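Local coordinates for peroxisomal acyl-coenzyme A oxidase 1 (PDB 1W07), which catalyses the FAD-dependent desaturation of long- and medium-chain acyl-CoAs to 2-trans-enoyl-CoAs in peroxisomal beta-oxidation, with molecular oxygen reduced to hydrogen peroxide, at residues Pro46-Ser51 with Leu66-His71; Tyr98-Trp103 with Asn235-Gly240; Gly177-Val182 with Val206-Leu211; Thr227-Gly232 with Glu412-Tyr417. The protein carries 1 engineered substitution. One frame throughout, in Å; residues are numbered along the deposited sequence.

Overall arrangement
From the N terminus, contact 1 closes first: a short loop inside the helical N-terminal region, folding residues 46-51 back onto helix 58-78. Contact 2 opens next, on helix 98-113, and closes only at 235-240, so it joins that helical region to the middle domain. Contact 3 is nested inside its long loop and brings the connection 177-182 against the end of strand 197-207. Contact 4 crosses contact 2, starting at 227-232 within the same loop and ending on helix 410-417 of the C-alpha1 helical domain. Asp-238 links contacts 2 and 3, Lys-228 links contacts 2 and 4, and Leu-66 and Cys-69 of contact 1 pack on contact 2. All four touch the second subunit.

Contact 1. Residues Pro46-Ser51 with Leu66-His71; sequences PVFEKS and LRKCAH
Val-47 and Phe-48 hold the packed half of this contact, both against His-71. The CG2 methyl of Val-47 lies 3.8 Å over the centre of the His-71 ring, only 6° off its normal, a CH-pi contact. Phe-48 meets the same imidazole differently: the edge of His-71 points toward the phenyl face in an offset edge-to-face pair, planes at 70°, with Phe-48 CZ 3.6 Å from His-71 CD2. Asp-45 accepts a hydrogen bond from His-71 NE2, which, with the packing of Val-47 and Phe-48, helps set the ring's rotation. Beside this cluster Lys-68, CG anti to the carbonyl carbon, is extended beyond CG and runs past Val-47 O; its NZ donates to Glu-49 O at 2.7 Å, from above the carbonyl plane. A water 2.9 Å from Lys-68 NZ links it to Phe-48 O, and Gln-95 OE1 is a further acceptor. The solvent side is looser: Val-47 CG2 lies over one guanidinium face of the exposed Arg-67, 4.1 Å from its NH2, and the carboxylate end of Glu-49 extends away from the helix. The linker between helices 29-43 and 58-78 folds back onto the second of them, in the helical N-terminal domain of the acyl-CoA oxidase fold.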
# COMPACT_ATOMS: atom_id res chain seq x y z
N PRO B 46 -28.28 10.86 -11.74
CA PRO B 46 -27.18 11.74 -12.15
C PRO B 46 -26.47 12.45 -10.99
O PRO B 46 -25.27 12.67 -11.03
CB PRO B 46 -27.86 12.73 -13.09
CG PRO B 46 -28.99 11.94 -13.65
CD PRO B 46 -29.52 11.22 -12.45
N VAL B 47 -27.23 12.81 -9.96
CA VAL B 47 -26.67 13.51 -8.81
C VAL B 47 -25.61 12.65 -8.11
O VAL B 47 -24.69 13.18 -7.47
CB VAL B 47 -27.78 13.90 -7.78
CG1 VAL B 47 -27.17 14.63 -6.59
CG2 VAL B 47 -28.84 14.78 -8.46
N PHE B 48 -25.72 11.33 -8.24
CA PHE B 48 -24.78 10.42 -7.57
C PHE B 48 -23.58 9.97 -8.41
O PHE B 48 -22.95 8.96 -8.10
CB PHE B 48 -25.54 9.21 -7.04
CG PHE B 48 -26.56 9.55 -5.97
CD1 PHE B 48 -27.74 8.80 -5.85
CD2 PHE B 48 -26.34 10.60 -5.08
CE1 PHE B 48 -28.68 9.10 -4.85
CE2 PHE B 48 -27.28 10.91 -4.08
CZ PHE B 48 -28.45 10.16 -3.97
N GLU B 49 -23.29 10.72 -9.45
CA GLU B 49 -22.15 10.43 -10.30
C GLU B 49 -20.89 10.60 -9.46
O GLU B 49 -20.82 11.51 -8.63
CB GLU B 49 -22.11 11.42 -11.48
CG GLU B 49 -20.83 11.36 -12.28
CD GLU B 49 -20.75 12.45 -13.33
OE1 GLU B 49 -21.13 13.60 -13.04
OE2 GLU B 49 -20.27 12.16 -14.46
N LYS B 50 -19.91 9.73 -9.65
CA LYS B 50 -18.67 9.84 -8.88
C LYS B 50 -17.41 9.46 -9.66
O LYS B 50 -16.34 9.39 -9.07
CB LYS B 50 -18.73 9.00 -7.60
CG LYS B 50 -18.47 7.52 -7.82
CD LYS B 50 -19.73 6.69 -7.61
CE LYS B 50 -19.57 5.67 -6.46
NZ LYS B 50 -18.59 4.52 -6.61
N SER B 51 -17.53 9.21 -10.96
CA SER B 51 -16.36 8.84 -11.77
C SER B 51 -15.53 10.08 -12.12
O SER B 51 -14.42 9.96 -12.64
CB SER B 51 -16.79 8.13 -13.05
OG SER B 51 -17.55 8.98 -13.90
N LEU B 66 -22.05 17.87 -0.10
CA LEU B 66 -23.19 18.43 0.62
C LEU B 66 -24.43 18.25 -0.25
O LEU B 66 -25.49 17.91 0.26
CB LEU B 66 -22.98 19.91 0.93
CG LEU B 66 -21.77 20.20 1.83
CD1 LEU B 66 -21.75 21.70 2.18
CD2 LEU B 66 -21.81 19.31 3.09
N ARG B 67 -24.28 18.46 -1.56
CA ARG B 67 -25.38 18.30 -2.49
C ARG B 67 -25.90 16.86 -2.48
O ARG B 67 -27.11 16.63 -2.39
CB ARG B 67 -24.96 18.65 -3.91
CG ARG B 67 -26.13 18.63 -4.90
CD ARG B 67 -25.65 18.77 -6.33
NE ARG B 67 -26.78 18.91 -7.24
CZ ARG B 67 -26.76 18.53 -8.52
NH1 ARG B 67 -25.66 17.97 -9.04
NH2 ARG B 67 -27.83 18.69 -9.27
N LYS B 68 -24.99 15.90 -2.59
CA LYS B 68 -25.38 14.48 -2.61
C LYS B 68 -26.09 14.09 -1.32
O LYS B 68 -27.04 13.32 -1.35
CB LYS B 68 -24.16 13.57 -2.79
CG LYS B 68 -23.53 13.63 -4.18
CD LYS B 68 -22.34 12.67 -4.30
CE LYS B 68 -21.81 12.65 -5.73
NZ LYS B 68 -20.61 11.79 -5.93
N CYS B 69 -25.64 14.61 -0.19
CA CYS B 69 -26.28 14.26 1.07
C CYS B 69 -27.69 14.85 1.14
O CYS B 69 -28.62 14.20 1.62
CB CYS B 69 -25.44 14.75 2.26
SG CYS B 69 -23.89 13.85 2.50
N ALA B 70 -27.85 16.08 0.66
CA ALA B 70 -29.15 16.75 0.68
C ALA B 70 -30.11 16.02 -0.26
O ALA B 70 -31.29 15.84 0.05
CB ALA B 70 -28.99 18.20 0.25
N HIS B 71 -29.59 15.61 -1.41
CA HIS B 71 -30.40 14.90 -2.37
C HIS B 71 -30.84 13.57 -1.77
O HIS B 71 -31.96 13.11 -2.01
CB HIS B 71 -29.60 14.68 -3.66
CG HIS B 71 -30.40 14.07 -4.76
ND1 HIS B 71 -31.42 14.74 -5.41
CD2 HIS B 71 -30.34 12.85 -5.33
CE1 HIS B 71 -31.96 13.95 -6.32
NE2 HIS B 71 -31.32 12.79 -6.29
O HOH W 1 -21.96 9.30 -5.45

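Contact 2. Residues Tyr98-Trp103 with Asn235-Gly240; sequences YVDLHW and NSMDNG
Met-237 reaches across to helix 98-113 by a twice-bent side chain. Its CG stands anti to the backbone N, and the chain then turns at chi2 (75°) and again at chi3 (77°), which curls the methyl back toward the helix. CE ends 3.4 Å from Leu-101 CD2, tighter than an ordinary methyl contact, and 3.9 Å from Asp-100 OD2, an oxygen already engaged by the backbone N of Ala-97. The sulfur atom SD is 3.8 Å from Tyr-98 N. Leu-101 has CG anti to its carbonyl carbon and directs CD2 at the methionine; it also touches the FAD. An alanine in place of Met-237 removes SD and CE and would probably loosen the packing against Leu-101, beside the cofactor. Tyr-98 adopts the crowded position, CG between the backbone N and the carbonyl carbon (chi1 70°), so its ring swings away from the loop and leaves CB beside Asp-238. A water joins the two segments: it accepts from Tyr-98 N at 3.0 Å and donates to Ser-236 O and, at 2.7 Å, to Asp-238 OD2. The other carboxylate oxygen, OD1, takes the backbone N-H groups of Lys-181 and Val-182, which fixes how the acid is turned. The loop leads into strand 240-244 and packs beside residues 98-101 of helix 98-113, while helix 58-78 touches Tyr-98 through Phe-73 and Asp-238 through Phe-62.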
# COMPACT_ATOMS: atom_id res chain seq x y z
N TYR B 98 -20.13 13.79 6.34
CA TYR B 98 -20.52 14.03 7.72
C TYR B 98 -21.66 13.15 8.17
O TYR B 98 -21.75 12.77 9.34
CB TYR B 98 -20.90 15.50 7.90
CG TYR B 98 -22.19 15.88 7.22
CD1 TYR B 98 -23.41 15.79 7.89
CD2 TYR B 98 -22.19 16.33 5.90
CE1 TYR B 98 -24.60 16.15 7.27
CE2 TYR B 98 -23.37 16.69 5.27
CZ TYR B 98 -24.57 16.61 5.95
OH TYR B 98 -25.73 16.99 5.32
N VAL B 99 -22.55 12.83 7.24
CA VAL B 99 -23.70 12.00 7.52
C VAL B 99 -23.29 10.66 8.14
O VAL B 99 -24.01 10.11 8.98
CB VAL B 99 -24.52 11.73 6.24
CG1 VAL B 99 -25.61 10.71 6.51
CG2 VAL B 99 -25.16 13.02 5.74
N ASP B 100 -22.14 10.13 7.74
CA ASP B 100 -21.70 8.85 8.27
C ASP B 100 -21.45 8.91 9.77
O ASP B 100 -21.76 7.96 10.50
CB ASP B 100 -20.43 8.36 7.56
CG ASP B 100 -20.56 8.36 6.04
OD1 ASP B 100 -21.67 8.09 5.53
OD2 ASP B 100 -19.55 8.60 5.36
N LEU B 101 -20.88 10.02 10.23
CA LEU B 101 -20.58 10.17 11.65
C LEU B 101 -21.81 10.53 12.46
O LEU B 101 -21.94 10.12 13.61
CB LEU B 101 -19.48 11.22 11.86
CG LEU B 101 -18.03 10.79 11.59
CD1 LEU B 101 -17.70 9.57 12.43
CD2 LEU B 101 -17.83 10.47 10.12
N HIS B 102 -22.71 11.30 11.86
CA HIS B 102 -23.94 11.69 12.51
C HIS B 102 -24.73 10.43 12.91
O HIS B 102 -25.10 10.26 14.07
CB HIS B 102 -24.78 12.53 11.57
CG HIS B 102 -26.10 12.95 12.14
ND1 HIS B 102 -26.21 13.95 13.09
CD2 HIS B 102 -27.35 12.49 11.93
CE1 HIS B 102 -27.48 14.09 13.42
NE2 HIS B 102 -28.20 13.22 12.73
N TRP B 103 -24.99 9.56 11.93
CA TRP B 103 -25.73 8.32 12.15
C TRP B 103 -24.89 7.19 12.76
O TRP B 103 -25.40 6.36 13.51
CB TRP B 103 -26.32 7.82 10.83
CG TRP B 103 -27.37 8.70 10.22
CD1 TRP B 103 -27.44 9.11 8.92
CD2 TRP B 103 -28.52 9.26 10.87
NE1 TRP B 103 -28.55 9.89 8.72
CE2 TRP B 103 -29.24 9.99 9.90
CE3 TRP B 103 -29.01 9.20 12.18
CZ2 TRP B 103 -30.42 10.67 10.20
CZ3 TRP B 103 -30.19 9.88 12.49
CH2 TRP B 103 -30.88 10.61 11.50
N ASN B 235 -11.41 12.93 1.12
CA ASN B 235 -11.33 14.38 1.03
C ASN B 235 -12.69 15.06 0.89
O ASN B 235 -12.79 16.28 0.93
CB ASN B 235 -10.37 14.77 -0.08
CG ASN B 235 -8.93 14.57 0.35
OD1 ASN B 235 -8.48 15.16 1.33
ND2 ASN B 235 -8.20 13.72 -0.37
N SER B 236 -13.74 14.25 0.78
CA SER B 236 -15.10 14.77 0.71
C SER B 236 -15.58 14.92 2.16
O SER B 236 -16.60 15.56 2.43
CB SER B 236 -16.01 13.78 -0.02
OG SER B 236 -15.90 12.49 0.54
N MET B 237 -14.83 14.32 3.08
CA MET B 237 -15.14 14.37 4.51
C MET B 237 -14.45 15.57 5.13
O MET B 237 -13.27 15.83 4.85
CB MET B 237 -14.66 13.09 5.21
CG MET B 237 -14.89 13.03 6.74
SD MET B 237 -16.63 12.73 7.20
CE MET B 237 -16.81 10.96 6.87
N ASP B 238 -15.18 16.31 5.95
CA ASP B 238 -14.58 17.46 6.62
C ASP B 238 -14.06 17.07 7.99
O ASP B 238 -14.71 17.34 9.01
CB ASP B 238 -15.60 18.61 6.75
CG ASP B 238 -16.90 18.17 7.39
OD1 ASP B 238 -17.41 18.93 8.24
OD2 ASP B 238 -17.42 17.09 7.03
N ASN B 239 -12.90 16.41 8.03
CA ASN B 239 -12.30 16.03 9.30
C ASN B 239 -11.75 17.32 9.88
O ASN B 239 -11.09 18.10 9.18
CB ASN B 239 -11.18 15.00 9.10
CG ASN B 239 -11.70 13.68 8.59
OD1 ASN B 239 -11.66 13.40 7.39
ND2 ASN B 239 -12.23 12.86 9.50
N GLY B 240 -12.04 17.58 11.14
CA GLY B 240 -11.58 18.85 11.66
C GLY B 240 -10.89 18.91 12.99
O GLY B 240 -10.57 17.89 13.61
O HOH W 2 -18.65 15.99 4.92

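Contact 3. Residues Gly177-Val182 with Val206-Leu211; sequences GGLGKV and VQLRSL
Gly-177 begins the loop at the flavin, its backbone N hydrogen-bonded to O4 of FAD. Gly-178 follows with a positive phi of 82°, a turn that suits glycine. Leu-179, CG anti to the backbone N, crosses Leu-208 at about a right angle, and the two CD1 methyls press together at 3.4 Å, with Leu-242 of strand 240-244 packed against both leucines. The carbonyl O of Leu-179 takes a hydrogen bond from a water at 2.9 Å, and that water accepts from Arg-209 NE at 2.5 Å. Here the middle beta domain of the acyl-CoA oxidase fold joins the connection between strands 173-174 and 185-194 to the end of strand 197-207. Gly-180 O comes next, 3.2 Å from Arg-209 NH2. Lys-181 presents its carbonyl O over one face of the guanidinium, 3.5 Å from Arg-209 NE. Its bent side chain places NZ 2.9 Å from a second water, which accepts from Arg-209 NH2 at 2.6 Å and so lies between two like charges; Asn-639 and Ser-641 of the second subunit also receive Lys-181 NZ. An alanine in place of Arg-209 removes the guanidinium and with it both water bridges, and would probably leave residues 179-181 less firmly held against the strand end. Val-182 points away from residues 206-211, and its side chain packs on Phe-62 and Leu-66.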
# COMPACT_ATOMS: atom_id res chain seq x y z
N GLY B 177 -14.73 13.39 11.92
CA GLY B 177 -15.42 13.55 10.65
C GLY B 177 -16.68 14.38 10.84
O GLY B 177 -17.40 14.19 11.82
N GLY B 178 -16.94 15.31 9.91
CA GLY B 178 -18.12 16.16 9.97
C GLY B 178 -17.99 17.36 10.89
O GLY B 178 -18.90 18.20 11.00
N LEU B 179 -16.86 17.44 11.57
CA LEU B 179 -16.58 18.53 12.49
C LEU B 179 -16.05 19.76 11.77
O LEU B 179 -16.35 20.89 12.15
CB LEU B 179 -15.55 18.08 13.52
CG LEU B 179 -14.93 19.13 14.45
CD1 LEU B 179 -16.00 19.70 15.38
CD2 LEU B 179 -13.77 18.47 15.23
N GLY B 180 -15.25 19.53 10.74
CA GLY B 180 -14.64 20.63 10.01
C GLY B 180 -15.50 21.80 9.57
O GLY B 180 -15.12 22.95 9.77
N LYS B 181 -16.63 21.51 8.94
CA LYS B 181 -17.48 22.58 8.46
C LYS B 181 -18.97 22.35 8.62
O LYS B 181 -19.75 23.31 8.56
CB LYS B 181 -17.18 22.84 6.97
CG LYS B 181 -15.74 23.26 6.67
CD LYS B 181 -15.39 24.62 7.28
CE LYS B 181 -13.88 24.87 7.23
NZ LYS B 181 -13.51 26.14 7.92
N VAL B 182 -19.39 21.11 8.87
CA VAL B 182 -20.81 20.82 8.94
C VAL B 182 -21.51 20.77 10.28
O VAL B 182 -22.50 21.47 10.48
CB VAL B 182 -21.11 19.50 8.20
CG1 VAL B 182 -22.63 19.22 8.16
CG2 VAL B 182 -20.52 19.60 6.80
N VAL B 206 -22.00 19.43 23.15
CA VAL B 206 -21.62 20.83 23.00
C VAL B 206 -22.05 21.38 21.65
O VAL B 206 -21.83 20.74 20.62
CB VAL B 206 -20.10 21.00 23.12
CG1 VAL B 206 -19.76 22.47 23.20
CG2 VAL B 206 -19.58 20.24 24.33
N GLN B 207 -22.66 22.57 21.65
CA GLN B 207 -23.08 23.19 20.40
C GLN B 207 -21.88 23.95 19.87
O GLN B 207 -21.25 24.72 20.59
CB GLN B 207 -24.26 24.15 20.63
CG GLN B 207 -24.62 24.96 19.39
CD GLN B 207 -25.96 25.67 19.51
OE1 GLN B 207 -26.52 25.82 20.60
NE2 GLN B 207 -26.48 26.12 18.37
N LEU B 208 -21.57 23.71 18.60
CA LEU B 208 -20.43 24.31 17.94
C LEU B 208 -20.79 25.51 17.08
O LEU B 208 -20.06 26.52 17.06
CB LEU B 208 -19.73 23.25 17.07
CG LEU B 208 -19.40 21.93 17.77
CD1 LEU B 208 -18.83 20.92 16.77
CD2 LEU B 208 -18.41 22.19 18.92
N ARG B 209 -21.90 25.40 16.36
CA ARG B 209 -22.33 26.46 15.46
C ARG B 209 -23.79 26.85 15.65
O ARG B 209 -24.63 26.03 16.03
CB ARG B 209 -22.13 26.04 14.00
CG ARG B 209 -20.70 25.74 13.59
CD ARG B 209 -20.66 25.20 12.17
NE ARG B 209 -19.33 24.74 11.78
CZ ARG B 209 -18.35 25.52 11.34
NH1 ARG B 209 -18.55 26.83 11.21
NH2 ARG B 209 -17.18 24.99 11.03
N SER B 210 -24.08 28.10 15.34
CA SER B 210 -25.43 28.62 15.44
C SER B 210 -26.33 27.94 14.43
O SER B 210 -25.91 27.66 13.31
CB SER B 210 -25.41 30.13 15.20
OG SER B 210 -26.64 30.55 14.66
N LEU B 211 -27.57 27.68 14.82
CA LEU B 211 -28.53 27.05 13.93
C LEU B 211 -29.22 28.09 13.03
O LEU B 211 -30.15 27.75 12.30
CB LEU B 211 -29.59 26.29 14.73
CG LEU B 211 -29.07 25.11 15.58
CD1 LEU B 211 -30.21 24.57 16.43
CD2 LEU B 211 -28.50 24.02 14.67
O HOH W 3 -18.65 22.54 12.65
O HOH W 4 -15.51 26.67 9.97

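Contact 4. Residues Thr227-Gly232 with Glu412-Tyr417; sequences TKMGNG and ELFAVY
This buried joint connects the middle beta domain, through the loop between strands 220-224 and 240-244, to helix 410-417 of the C-alpha1 helical domain in the acyl-CoA oxidase fold. At its centre the glycine backbone of the loop rests on Ala-415. Gly-230 CA lies 3.9 Å from Ala-415 CB, and Met-229 O approaches the same methyl at 3.5 Å. A beta carbon on Gly-230 would fall 2.5 Å from Ala-415 CB, so the close approach of loop and helix depends on the missing side chain. Met-229 flanks this point. Its CG is anti to the backbone N and the chain is extended throughout, so that CG passes Ala-415 CB at 4.0 Å and CE reaches Phe-414 CE2 at 3.4 Å, obliquely to the ring. Glu-412, CG anti to the backbone N and the chain extended beyond it, lays OE2 3.7 Å from Gly-232 C; a beta carbon on Gly-232 would fall 2.6 Å from that oxygen. Phe-414, in turn, packs on Ile-392 and Glu-393 of helix 370-398. Glu-412 OE2 accepts the backbone N-H of Ala-233 and forms a salt bridge with Arg-53, a pairing likely to keep the carboxylate ionised, while Trp-406 NE1 ties down Asn-231 O. The second subunit reaches the same residues directly: Asn-231 ND2 donates to its Gly-230 O, and its Tyr-404 packs on Met-229 and has its OH hydrogen-bonded to the carbonyl O of Ala-415.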
# COMPACT_ATOMS: atom_id res chain seq x y z
N THR B 227 -5.92 18.33 3.56
CA THR B 227 -6.07 17.31 2.53
C THR B 227 -5.45 15.99 2.96
O THR B 227 -4.37 15.94 3.56
CB THR B 227 -5.44 17.78 1.19
OG1 THR B 227 -6.12 18.96 0.76
CG2 THR B 227 -5.57 16.71 0.12
N LYS B 228 -6.14 14.90 2.64
CA LYS B 228 -5.69 13.57 3.01
C LYS B 228 -5.26 12.73 1.82
O LYS B 228 -5.47 13.09 0.66
CB LYS B 228 -6.83 12.87 3.77
CG LYS B 228 -7.10 13.48 5.16
CD LYS B 228 -8.58 13.56 5.52
CE LYS B 228 -9.34 14.46 4.56
NZ LYS B 228 -10.73 14.69 5.04
N MET B 229 -4.64 11.61 2.12
CA MET B 229 -4.17 10.67 1.13
C MET B 229 -5.18 10.33 0.04
O MET B 229 -6.33 9.97 0.32
CB MET B 229 -3.75 9.39 1.87
CG MET B 229 -3.41 8.21 0.99
SD MET B 229 -2.88 6.79 1.98
CE MET B 229 -2.67 5.60 0.65
N GLY B 230 -4.74 10.44 -1.21
CA GLY B 230 -5.58 10.08 -2.35
C GLY B 230 -6.43 11.15 -3.00
O GLY B 230 -6.81 12.13 -2.37
N ASN B 231 -6.72 10.95 -4.29
CA ASN B 231 -7.57 11.88 -5.03
C ASN B 231 -9.02 11.49 -4.74
O ASN B 231 -9.43 10.38 -5.06
CB ASN B 231 -7.30 11.76 -6.53
CG ASN B 231 -5.93 12.25 -6.90
OD1 ASN B 231 -5.61 13.41 -6.68
ND2 ASN B 231 -5.12 11.37 -7.45
N GLY B 232 -9.78 12.40 -4.16
CA GLY B 232 -11.16 12.10 -3.81
C GLY B 232 -11.11 11.42 -2.45
O GLY B 232 -10.67 12.02 -1.46
N GLU B 412 -8.10 4.98 -5.48
CA GLU B 412 -8.98 5.63 -4.52
C GLU B 412 -9.51 4.64 -3.47
O GLU B 412 -9.61 4.98 -2.29
CB GLU B 412 -10.16 6.30 -5.23
CG GLU B 412 -11.02 7.12 -4.26
CD GLU B 412 -12.30 7.64 -4.88
OE1 GLU B 412 -12.90 6.92 -5.71
OE2 GLU B 412 -12.72 8.75 -4.53
N LEU B 413 -9.84 3.42 -3.88
CA LEU B 413 -10.36 2.45 -2.94
C LEU B 413 -9.38 2.18 -1.79
O LEU B 413 -9.77 2.07 -0.62
CB LEU B 413 -10.71 1.15 -3.67
CG LEU B 413 -11.32 0.03 -2.80
CD1 LEU B 413 -12.63 0.51 -2.17
CD2 LEU B 413 -11.53 -1.23 -3.64
N PHE B 414 -8.10 2.07 -2.12
CA PHE B 414 -7.07 1.84 -1.12
C PHE B 414 -6.98 3.03 -0.17
O PHE B 414 -7.00 2.89 1.06
CB PHE B 414 -5.71 1.64 -1.80
CG PHE B 414 -4.57 1.43 -0.82
CD1 PHE B 414 -4.48 0.26 -0.07
CD2 PHE B 414 -3.61 2.41 -0.64
CE1 PHE B 414 -3.45 0.07 0.84
CE2 PHE B 414 -2.56 2.23 0.28
CZ PHE B 414 -2.48 1.06 1.02
N ALA B 415 -6.88 4.22 -0.74
CA ALA B 415 -6.78 5.43 0.06
C ALA B 415 -8.00 5.62 0.96
O ALA B 415 -7.86 5.95 2.14
CB ALA B 415 -6.59 6.64 -0.86
N VAL B 416 -9.20 5.39 0.43
CA VAL B 416 -10.39 5.59 1.25
C VAL B 416 -10.53 4.50 2.33
O VAL B 416 -11.09 4.76 3.40
CB VAL B 416 -11.67 5.63 0.37
CG1 VAL B 416 -12.08 4.22 -0.06
CG2 VAL B 416 -12.78 6.33 1.12
N TYR B 417 -10.00 3.31 2.06
CA TYR B 417 -10.10 2.21 3.01
C TYR B 417 -9.08 2.20 4.18
O TYR B 417 -9.46 1.87 5.31
CB TYR B 417 -10.00 0.85 2.30
CG TYR B 417 -10.22 -0.30 3.27
CD1 TYR B 417 -11.51 -0.63 3.70
CD2 TYR B 417 -9.14 -0.97 3.86
CE1 TYR B 417 -11.72 -1.58 4.68
CE2 TYR B 417 -9.34 -1.92 4.86
CZ TYR B 417 -10.64 -2.22 5.26
OH TYR B 417 -10.87 -3.17 6.23